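Local structure of extracellular protein containing a SCP domain (Bacillus anthracis, 4IFA) at residues Gln245-His253 with Asp275-Gly283; Gln285-Ser296 with Lys330-Lys339. The protein is of unknown function but is an extracellular protein carrying an SCP (CAP-superfamily) domain, considered a vaccine candidate linked to virulence. One frame throughout, in Å; residues are numbered along the deposited sequence.

Interaction 1. Residues Gln245-His253 with Asp275-Gly283; sequences QTADVAIGH and DRLQRGKVG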
loop_
_atom_site.group_PDB
_atom_site.type_symbol
_atom_site.label_atom_id
_atom_site.label_comp_id
_atom_site.label_asym_id
_atom_site.label_seq_id
_atom_site.Cartn_x
_atom_site.Cartn_y
_atom_site.Cartn_z
ATOM N N GLN A 245 -8.138 6.086 -19.790
ATOM C CA GLN A 245 -7.237 6.506 -20.860
ATOM C C GLN A 245 -5.916 7.053 -20.281
ATOM O O GLN A 245 -4.849 6.823 -20.841
ATOM C CB GLN A 245 -7.955 7.478 -21.790
ATOM C CG GLN A 245 -9.284 6.904 -22.303
ATOM C CD GLN A 245 -9.120 5.703 -23.225
ATOM O OE1 GLN A 245 -8.514 5.805 -24.294
ATOM N NE2 GLN A 245 -9.701 4.566 -22.832
ATOM N N THR A 246 -5.983 7.713 -19.119
ATOM C CA THR A 246 -4.800 8.205 -18.419
ATOM C C THR A 246 -3.991 7.028 -17.824
ATOM O O THR A 246 -2.753 7.022 -17.878
ATOM C CB THR A 246 -5.192 9.238 -17.296
ATOM O OG1 THR A 246 -5.865 10.369 -17.892
ATOM C CG2 THR A 246 -3.997 9.729 -16.525
ATOM N N ALA A 247 -4.702 6.036 -17.264
ATOM C CA ALA A 247 -4.063 4.854 -16.738
ATOM C C ALA A 247 -3.265 4.129 -17.828
ATOM O O ALA A 247 -2.122 3.680 -17.579
ATOM C CB ALA A 247 -5.065 3.937 -16.094
ATOM N N ASP A 248 -3.837 4.028 -19.036
ATOM C CA ASP A 248 -3.117 3.403 -20.164
ATOM C C ASP A 248 -1.823 4.149 -20.491
ATOM O O ASP A 248 -0.774 3.522 -20.779
ATOM C CB ASP A 248 -4.023 3.355 -21.398
ATOM C CG ASP A 248 -5.225 2.464 -21.220
ATOM O OD1 ASP A 248 -5.223 1.583 -20.344
ATOM O OD2 ASP A 248 -6.175 2.635 -22.006
ATOM N N VAL A 249 -1.866 5.480 -20.428
ATOM C CA VAL A 249 -0.650 6.299 -20.619
ATOM C C VAL A 249 0.379 5.993 -19.529
ATOM O O VAL A 249 1.556 5.767 -19.835
ATOM C CB VAL A 249 -0.963 7.794 -20.678
ATOM C CG1 VAL A 249 0.288 8.639 -20.587
ATOM C CG2 VAL A 249 -1.787 8.118 -21.964
ATOM N N ALA A 250 -0.062 5.939 -18.276
ATOM C CA ALA A 250 0.811 5.634 -17.154
ATOM C C ALA A 250 1.469 4.245 -17.283
ATOM O O ALA A 250 2.651 4.105 -16.987
ATOM C CB ALA A 250 0.045 5.750 -15.868
ATOM N N ILE A 251 0.718 3.236 -17.721
ATOM C CA ILE A 251 1.264 1.894 -17.938
ATOM C C ILE A 251 2.394 1.950 -18.979
ATOM O O ILE A 251 3.461 1.357 -18.814
ATOM C CB ILE A 251 0.221 0.919 -18.437
ATOM C CG1 ILE A 251 -0.849 0.628 -17.383
ATOM C CG2 ILE A 251 0.854 -0.406 -18.858
ATOM C CD1 ILE A 251 -2.005 -0.222 -17.916
ATOM N N GLY A 252 2.143 2.678 -20.066
ATOM C CA GLY A 252 3.173 2.836 -21.100
ATOM C C GLY A 252 4.457 3.463 -20.581
ATOM O O GLY A 252 5.559 3.074 -20.967
ATOM N N HIS A 253 4.337 4.434 -19.687
ATOM C CA HIS A 253 5.518 5.066 -19.104
ATOM C C HIS A 253 6.278 4.101 -18.203
ATOM O O HIS A 253 7.521 4.034 -18.237
ATOM C CB HIS A 253 5.159 6.365 -18.412
ATOM C CG HIS A 253 6.353 7.159 -18.023
ATOM N ND1 HIS A 253 7.299 7.555 -18.943
ATOM C CD2 HIS A 253 6.818 7.544 -16.816
ATOM C CE1 HIS A 253 8.265 8.196 -18.319
ATOM N NE2 HIS A 253 7.996 8.218 -17.033
ATOM N N ASP A 275 3.432 15.252 -23.663
ATOM C CA ASP A 275 3.502 14.519 -24.933
ATOM C C ASP A 275 2.809 13.158 -24.829
ATOM O O ASP A 275 2.088 12.740 -25.718
ATOM C CB ASP A 275 4.967 14.281 -25.345
ATOM C CG ASP A 275 5.727 15.556 -25.685
ATOM O OD1 ASP A 275 5.098 16.581 -26.082
ATOM O OD2 ASP A 275 6.979 15.544 -25.642
ATOM N N ARG A 276 3.063 12.443 -23.724
ATOM C CA ARG A 276 2.483 11.129 -23.555
ATOM C C ARG A 276 0.941 11.157 -23.462
ATOM O O ARG A 276 0.230 10.282 -24.009
ATOM C CB ARG A 276 3.082 10.451 -22.326
ATOM C CG ARG A 276 4.581 10.187 -22.435
ATOM C CD ARG A 276 5.052 9.302 -21.298
ATOM N NE ARG A 276 5.051 9.876 -19.951
ATOM C CZ ARG A 276 6.037 10.611 -19.435
ATOM N NH1 ARG A 276 7.079 10.976 -20.196
ATOM N NH2 ARG A 276 5.990 11.004 -18.177
ATOM N N LEU A 277 0.435 12.086 -22.663
ATOM C CA LEU A 277 -1.027 12.207 -22.465
ATOM C C LEU A 277 -1.722 12.550 -23.788
ATOM O O LEU A 277 -2.729 11.934 -24.150
ATOM C CB LEU A 277 -1.355 13.221 -21.360
ATOM C CG LEU A 277 -1.006 12.756 -19.936
ATOM C CD1 LEU A 277 -1.044 13.974 -19.013
ATOM C CD2 LEU A 277 -1.928 11.627 -19.464
ATOM N N GLN A 278 -1.163 13.505 -24.508
ATOM C CA GLN A 278 -1.653 13.855 -25.835
ATOM C C GLN A 278 -1.671 12.621 -26.764
ATOM O O GLN A 278 -2.626 12.404 -27.517
ATOM C CB GLN A 278 -0.771 14.950 -26.435
ATOM C CG GLN A 278 -1.240 15.455 -27.801
ATOM C CD GLN A 278 -0.275 16.449 -28.434
ATOM O OE1 GLN A 278 0.959 16.278 -28.372
ATOM N NE2 GLN A 278 -0.827 17.459 -29.103
ATOM N N ARG A 279 -0.582 11.845 -26.765
ATOM C CA ARG A 279 -0.510 10.637 -27.588
ATOM C C ARG A 279 -1.595 9.610 -27.239
ATOM O O ARG A 279 -2.092 8.903 -28.122
ATOM C CB ARG A 279 0.900 10.023 -27.474
ATOM C CG ARG A 279 1.203 8.907 -28.442
ATOM C CD ARG A 279 2.658 8.459 -28.347
ATOM N NE ARG A 279 3.620 9.515 -28.700
ATOM C CZ ARG A 279 4.476 10.128 -27.875
ATOM N NH1 ARG A 279 4.571 9.813 -26.600
ATOM N NH2 ARG A 279 5.265 11.090 -28.333
ATOM N N GLY A 280 -1.970 9.553 -25.954
ATOM C CA GLY A 280 -3.010 8.644 -25.464
ATOM C C GLY A 280 -4.417 9.212 -25.564
ATOM O O GLY A 280 -5.349 8.621 -25.040
ATOM N N LYS A 281 -4.548 10.349 -26.235
ATOM C CA LYS A 281 -5.824 11.036 -26.472
ATOM C C LYS A 281 -6.460 11.641 -25.218
ATOM O O LYS A 281 -7.685 11.852 -25.167
ATOM C CB LYS A 281 -6.829 10.125 -27.210
ATOM C CG LYS A 281 -6.302 9.470 -28.483
ATOM C CD LYS A 281 -5.785 10.493 -29.499
ATOM C CE LYS A 281 -5.639 9.912 -30.923
ATOM N NZ LYS A 281 -4.687 8.757 -31.005
ATOM N N VAL A 282 -5.631 11.972 -24.235
ATOM C CA VAL A 282 -6.120 12.579 -23.001
ATOM C C VAL A 282 -6.006 14.104 -23.046
ATOM O O VAL A 282 -4.900 14.656 -23.058
ATOM C CB VAL A 282 -5.326 12.076 -21.776
ATOM C CG1 VAL A 282 -5.891 12.672 -20.483
ATOM C CG2 VAL A 282 -5.375 10.570 -21.731
ATOM N N GLY A 283 -7.150 14.780 -22.995
ATOM C CA GLY A 283 -7.178 16.232 -22.902
ATOM C C GLY A 283 -7.182 16.584 -21.428
ATOM O O GLY A 283 -7.732 15.849 -20.620
HETATM O O HOH W 1 -4.735 6.282 -23.520
#
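His253 swings its imidazole out with CG anti to the backbone N (chi1 -170°), while Arg276, extended as far as CD, bends at chi3 (-69°) to lay its guanidinium flat on that ring. The two planes lie 10° apart with centres 3.5 Å from each other, and CZ of Arg276 sits 3.3 Å from ND1 of His253, toward the rim of the imidazole. No hydrogen bond joins the pair; their nitrogens are bonded to other groups, NE2 of His253 to Ser264 O, NH1 of Arg276 to His265 O, and NH2 in a salt bridge with Glu289.

Further along, Val249 fits against the end of helix 273-279. Its CG2 rests 3.7 Å from CA of Gly280, packing against the backbone where the helix ends, and its CG1 meets CD2 of Leu277 at 3.9 Å. Val282 then closes over the start of the segment, its CG1 3.5 Å from OG1 of Thr246, a hydroxyl hydrogen-bonded to Asp243. This turn back is a Schellman motif, with Lys281 at positive phi and Val282 N bonded to Leu277 O. A water lies within hydrogen-bonding distance of both Gln245 O (2.7 Å) and Gly280 O (2.9 Å), though it has more acceptors around it than protons to give.

The chemistry thus divides into an apolar seam and a stack whose outside hydrogen bonds and salt bridge would hold both flat groups in their rotation, linking the helix pair to the sheet.

Interaction 2. Residues Gln285-Ser296 with Lys330-Lys339; sequences QLAGENIAAQHS and KFYTQNFIRK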
loop_
_atom_site.group_PDB
_atom_site.type_symbol
_atom_site.label_atom_id
_atom_site.label_comp_id
_atom_site.label_asym_id
_atom_site.label_seq_id
_atom_site.Cartn_x
_atom_site.Cartn_y
_atom_site.Cartn_z
ATOM N N GLN A 285 -6.657 20.097 -18.394
ATOM C CA GLN A 285 -6.390 21.471 -18.012
ATOM C C GLN A 285 -5.076 21.535 -17.270
ATOM O O GLN A 285 -4.382 22.532 -17.313
ATOM C CB GLN A 285 -7.508 21.957 -17.081
ATOM C CG GLN A 285 -8.849 22.076 -17.777
ATOM C CD GLN A 285 -9.950 22.455 -16.823
ATOM O OE1 GLN A 285 -9.695 23.068 -15.788
ATOM N NE2 GLN A 285 -11.190 22.201 -17.222
ATOM N N LEU A 286 -4.722 20.443 -16.595
ATOM C CA LEU A 286 -3.502 20.351 -15.780
ATOM C C LEU A 286 -3.162 18.877 -15.564
ATOM O O LEU A 286 -4.074 18.030 -15.508
ATOM C CB LEU A 286 -3.747 20.975 -14.413
ATOM C CG LEU A 286 -2.517 21.278 -13.578
ATOM C CD1 LEU A 286 -1.821 22.513 -14.174
ATOM C CD2 LEU A 286 -2.862 21.526 -12.116
ATOM N N ALA A 287 -1.869 18.571 -15.411
ATOM C CA ALA A 287 -1.400 17.208 -15.194
ATOM C C ALA A 287 -0.221 17.192 -14.231
ATOM O O ALA A 287 0.518 18.180 -14.097
ATOM C CB ALA A 287 -1.002 16.538 -16.485
ATOM N N GLY A 288 -0.073 16.068 -13.562
ATOM C CA GLY A 288 1.066 15.818 -12.665
ATOM C C GLY A 288 1.398 14.342 -12.655
ATOM O O GLY A 288 0.578 13.520 -13.014
ATOM N N GLU A 289 2.621 14.014 -12.245
ATOM C CA GLU A 289 3.066 12.621 -12.234
ATOM C C GLU A 289 3.907 12.273 -11.026
ATOM O O GLU A 289 4.784 13.036 -10.663
ATOM C CB GLU A 289 3.911 12.342 -13.472
ATOM C CG GLU A 289 4.614 10.980 -13.530
ATOM C CD GLU A 289 5.235 10.763 -14.894
ATOM O OE1 GLU A 289 6.380 11.238 -15.119
ATOM O OE2 GLU A 289 4.554 10.152 -15.731
ATOM N N ASN A 290 3.646 11.085 -10.459
ATOM C CA ASN A 290 4.536 10.491 -9.481
ATOM C C ASN A 290 5.021 9.159 -10.063
ATOM O O ASN A 290 4.223 8.375 -10.544
ATOM C CB ASN A 290 3.856 10.199 -8.129
ATOM C CG ASN A 290 3.567 11.431 -7.337
ATOM O OD1 ASN A 290 4.214 12.464 -7.509
ATOM N ND2 ASN A 290 2.617 11.325 -6.386
ATOM N N ILE A 291 6.318 8.906 -9.943
ATOM C CA ILE A 291 6.943 7.661 -10.377
ATOM C C ILE A 291 7.699 7.013 -9.217
ATOM O O ILE A 291 8.192 7.682 -8.308
ATOM C CB ILE A 291 7.879 7.832 -11.635
ATOM C CG1 ILE A 291 8.843 8.990 -11.446
ATOM C CG2 ILE A 291 7.018 8.006 -12.901
ATOM C CD1 ILE A 291 9.883 9.115 -12.608
ATOM N N ALA A 292 7.723 5.675 -9.235
ATOM C CA ALA A 292 8.436 4.873 -8.246
ATOM C C ALA A 292 8.916 3.593 -8.878
ATOM O O ALA A 292 8.305 3.075 -9.806
ATOM C CB ALA A 292 7.495 4.504 -7.095
ATOM N N ALA A 293 10.025 3.082 -8.373
ATOM C CA ALA A 293 10.551 1.808 -8.844
ATOM C C ALA A 293 11.138 0.974 -7.708
ATOM O O ALA A 293 11.829 1.467 -6.832
ATOM C CB ALA A 293 11.643 2.020 -9.914
ATOM N N GLN A 294 10.855 -0.322 -7.787
ATOM C CA GLN A 294 11.440 -1.366 -6.932
ATOM C C GLN A 294 10.791 -1.631 -5.588
ATOM O O GLN A 294 11.120 -2.615 -4.929
ATOM C CB GLN A 294 12.971 -1.248 -6.794
ATOM C CG GLN A 294 13.700 -1.150 -8.159
ATOM C CD GLN A 294 13.344 -2.295 -9.098
ATOM O OE1 GLN A 294 13.085 -3.416 -8.652
ATOM N NE2 GLN A 294 13.390 -2.038 -10.403
ATOM N N HIS A 295 9.841 -0.782 -5.200
ATOM C CA HIS A 295 9.063 -1.046 -3.987
ATOM C C HIS A 295 8.394 -2.421 -4.146
ATOM O O HIS A 295 8.019 -2.809 -5.265
ATOM C CB HIS A 295 8.048 0.052 -3.729
ATOM C CG HIS A 295 8.667 1.413 -3.645
ATOM N ND1 HIS A 295 9.156 2.084 -4.756
ATOM C CD2 HIS A 295 8.902 2.208 -2.582
ATOM C CE1 HIS A 295 9.625 3.255 -4.368
ATOM N NE2 HIS A 295 9.497 3.345 -3.045
ATOM N N SER A 296 8.156 -3.104 -3.030
ATOM C CA SER A 296 7.583 -4.461 -3.084
ATOM C C SER A 296 6.227 -4.554 -3.727
ATOM O O SER A 296 5.949 -5.521 -4.424
ATOM C CB SER A 296 7.490 -5.080 -1.687
ATOM O OG SER A 296 6.708 -4.258 -0.798
ATOM N N LYS A 330 7.750 -3.823 -11.199
ATOM C CA LYS A 330 7.837 -2.951 -10.027
ATOM C C LYS A 330 8.105 -1.501 -10.370
ATOM O O LYS A 330 8.795 -0.816 -9.642
ATOM C CB LYS A 330 8.831 -3.520 -8.982
ATOM C CG LYS A 330 8.354 -4.892 -8.440
ATOM C CD LYS A 330 9.251 -5.376 -7.337
ATOM C CE LYS A 330 8.814 -6.743 -6.861
ATOM N NZ LYS A 330 9.848 -7.357 -5.966
ATOM N N PHE A 331 7.525 -1.031 -11.493
ATOM C CA PHE A 331 7.555 0.370 -11.882
ATOM C C PHE A 331 6.112 0.845 -11.754
ATOM O O PHE A 331 5.204 0.266 -12.357
ATOM C CB PHE A 331 8.114 0.547 -13.320
ATOM C CG PHE A 331 9.601 0.381 -13.413
ATOM C CD1 PHE A 331 10.445 1.490 -13.512
ATOM C CD2 PHE A 331 10.167 -0.878 -13.283
ATOM C CE1 PHE A 331 11.803 1.323 -13.520
ATOM C CE2 PHE A 331 11.540 -1.040 -13.319
ATOM C CZ PHE A 331 12.328 0.077 -13.414
ATOM N N TYR A 332 5.936 1.896 -10.970
ATOM C CA TYR A 332 4.635 2.435 -10.604
ATOM C C TYR A 332 4.527 3.886 -10.983
ATOM O O TYR A 332 5.404 4.698 -10.649
ATOM C CB TYR A 332 4.474 2.365 -9.062
ATOM C CG TYR A 332 4.807 1.017 -8.431
ATOM C CD1 TYR A 332 3.810 0.068 -8.186
ATOM C CD2 TYR A 332 6.096 0.708 -8.044
ATOM C CE1 TYR A 332 4.082 -1.134 -7.597
ATOM C CE2 TYR A 332 6.381 -0.534 -7.453
ATOM C CZ TYR A 332 5.377 -1.441 -7.225
ATOM O OH TYR A 332 5.651 -2.665 -6.652
ATOM N N THR A 333 3.470 4.229 -11.741
ATOM C CA THR A 333 3.252 5.592 -12.185
ATOM C C THR A 333 1.836 6.062 -11.908
ATOM O O THR A 333 0.877 5.406 -12.294
ATOM C CB THR A 333 3.492 5.703 -13.720
ATOM O OG1 THR A 333 4.848 5.349 -14.031
ATOM C CG2 THR A 333 3.241 7.096 -14.269
ATOM N N GLN A 334 1.733 7.214 -11.250
ATOM C CA GLN A 334 0.469 7.939 -11.114
ATOM C C GLN A 334 0.488 9.088 -12.095
ATOM O O GLN A 334 1.442 9.886 -12.093
ATOM C CB GLN A 334 0.315 8.548 -9.720
ATOM C CG GLN A 334 0.064 7.574 -8.597
ATOM C CD GLN A 334 0.007 8.251 -7.236
ATOM O OE1 GLN A 334 0.837 9.105 -6.912
ATOM N NE2 GLN A 334 -1.002 7.890 -6.420
ATOM N N ASN A 335 -0.589 9.227 -12.873
ATOM C CA ASN A 335 -0.803 10.407 -13.702
ATOM C C ASN A 335 -2.109 11.054 -13.232
ATOM O O ASN A 335 -3.203 10.487 -13.319
ATOM C CB ASN A 335 -0.795 10.114 -15.204
ATOM C CG ASN A 335 0.596 9.868 -15.768
ATOM O OD1 ASN A 335 1.652 10.014 -15.072
ATOM N ND2 ASN A 335 0.625 9.480 -17.031
ATOM N N PHE A 336 -1.974 12.267 -12.701
ATOM C CA PHE A 336 -3.074 13.057 -12.180
ATOM C C PHE A 336 -3.492 14.036 -13.265
ATOM O O PHE A 336 -2.644 14.596 -13.968
ATOM C CB PHE A 336 -2.610 13.896 -10.962
ATOM C CG PHE A 336 -2.145 13.110 -9.770
ATOM C CD1 PHE A 336 -3.028 12.847 -8.739
ATOM C CD2 PHE A 336 -0.835 12.670 -9.669
ATOM C CE1 PHE A 336 -2.619 12.140 -7.630
ATOM C CE2 PHE A 336 -0.419 11.932 -8.574
ATOM C CZ PHE A 336 -1.323 11.680 -7.555
ATOM N N ILE A 337 -4.796 14.272 -13.394
ATOM C CA ILE A 337 -5.309 15.260 -14.342
ATOM C C ILE A 337 -6.425 16.092 -13.750
ATOM O O ILE A 337 -7.036 15.754 -12.732
ATOM C CB ILE A 337 -5.830 14.643 -15.663
ATOM C CG1 ILE A 337 -6.958 13.632 -15.391
ATOM C CG2 ILE A 337 -4.659 13.923 -16.423
ATOM C CD1 ILE A 337 -7.693 13.209 -16.683
ATOM N N ARG A 338 -6.609 17.250 -14.369
ATOM C CA ARG A 338 -7.734 18.120 -14.118
ATOM C C ARG A 338 -8.496 18.228 -15.418
ATOM O O ARG A 338 -7.917 18.569 -16.460
ATOM C CB ARG A 338 -7.330 19.545 -13.690
ATOM C CG ARG A 338 -8.537 20.455 -13.479
ATOM C CD ARG A 338 -8.106 21.850 -13.076
ATOM N NE ARG A 338 -9.231 22.754 -12.900
ATOM C CZ ARG A 338 -9.917 22.938 -11.779
ATOM N NH1 ARG A 338 -9.626 22.231 -10.684
ATOM N NH2 ARG A 338 -10.911 23.814 -11.760
ATOM N N LYS A 339 -9.780 17.957 -15.379
ATOM C CA LYS A 339 -10.607 18.245 -16.539
ATOM C C LYS A 339 -12.002 18.661 -16.093
ATOM O O LYS A 339 -12.297 18.676 -14.896
ATOM C CB LYS A 339 -10.602 17.105 -17.555
ATOM C CG LYS A 339 -11.088 15.793 -16.992
ATOM C CD LYS A 339 -11.098 14.725 -18.048
ATOM C CE LYS A 339 -11.632 13.412 -17.514
ATOM N NZ LYS A 339 -11.660 12.396 -18.609
ATOM O OXT LYS A 339 -12.822 19.067 -16.940
HETATM O O HOH W 2 10.988 -5.295 -4.270
#
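Asn290 and Gln334 lie side by side on one face of an antiparallel ladder, pointing the same way with amide planes 30° apart. ND2 of Asn290 donates to OE1 of Gln334 over 2.9 Å, almost in line with the acceptor's C=O bond, and the same ND2 also reaches His311 O, while OD1 takes a bond from Asn314. Phe336, on the same face, turns its edge to the ladder: CE2 stands 3.8 Å from ND2 of Asn290, and Gly288 O lies in the plane of the ring.

Tyr332 shares that face. With CG anti to its own carbonyl carbon (chi1 -49°), its ring lies along the neighbouring strand, and its OH extends beyond Ala293 to donate to His295 O at 2.7 Å, approaching from above the carbonyl plane. Trp305 of helix 298-306 packs against Asn290, Ala292, Tyr332 and Gln334 together.

On the other face, CB of Ala293 sits over the Phe331 ring in a CH-pi contact, 4.0 Å from its centroid. Ile291 and Thr333 run alongside each other. Glu289 extends toward helices 244-260 and 273-279, and its OE1 is hydrogen-bonded to His265.

At the far end NE of Arg338 bonds to OE1 of Gln285 (2.9 Å), the two planes 63° apart. Paired backbone bonds at Gly288-Phe336, Asn290-Gln334 and Ala292-Tyr332 tie together two neighbouring strands of a mixed sheet with helices on both faces, the alpha-beta-alpha sandwich characteristic of the SCP/CAP domain.

In the fold
Interactions 1 and 2 illustrate how the layers of a sandwich interlock. Their centres are 11 Å apart, and they follow in series along the chain: helices 244-260 and 273-279 come before strand 286-293, an outermost strand of the sheet, which pairs with the C-terminal strand 331-338. The layers meet directly. A salt bridge (Arg276-Glu289) and the packing of Leu277 on Ala287 and of Thr246 on Asn335 and Ile337 join the two. All four segments fall in the Cysteine-rich secretory protein family region. The helix pair covers one face of the sheet, while helix 298-306 packs on the opposite face.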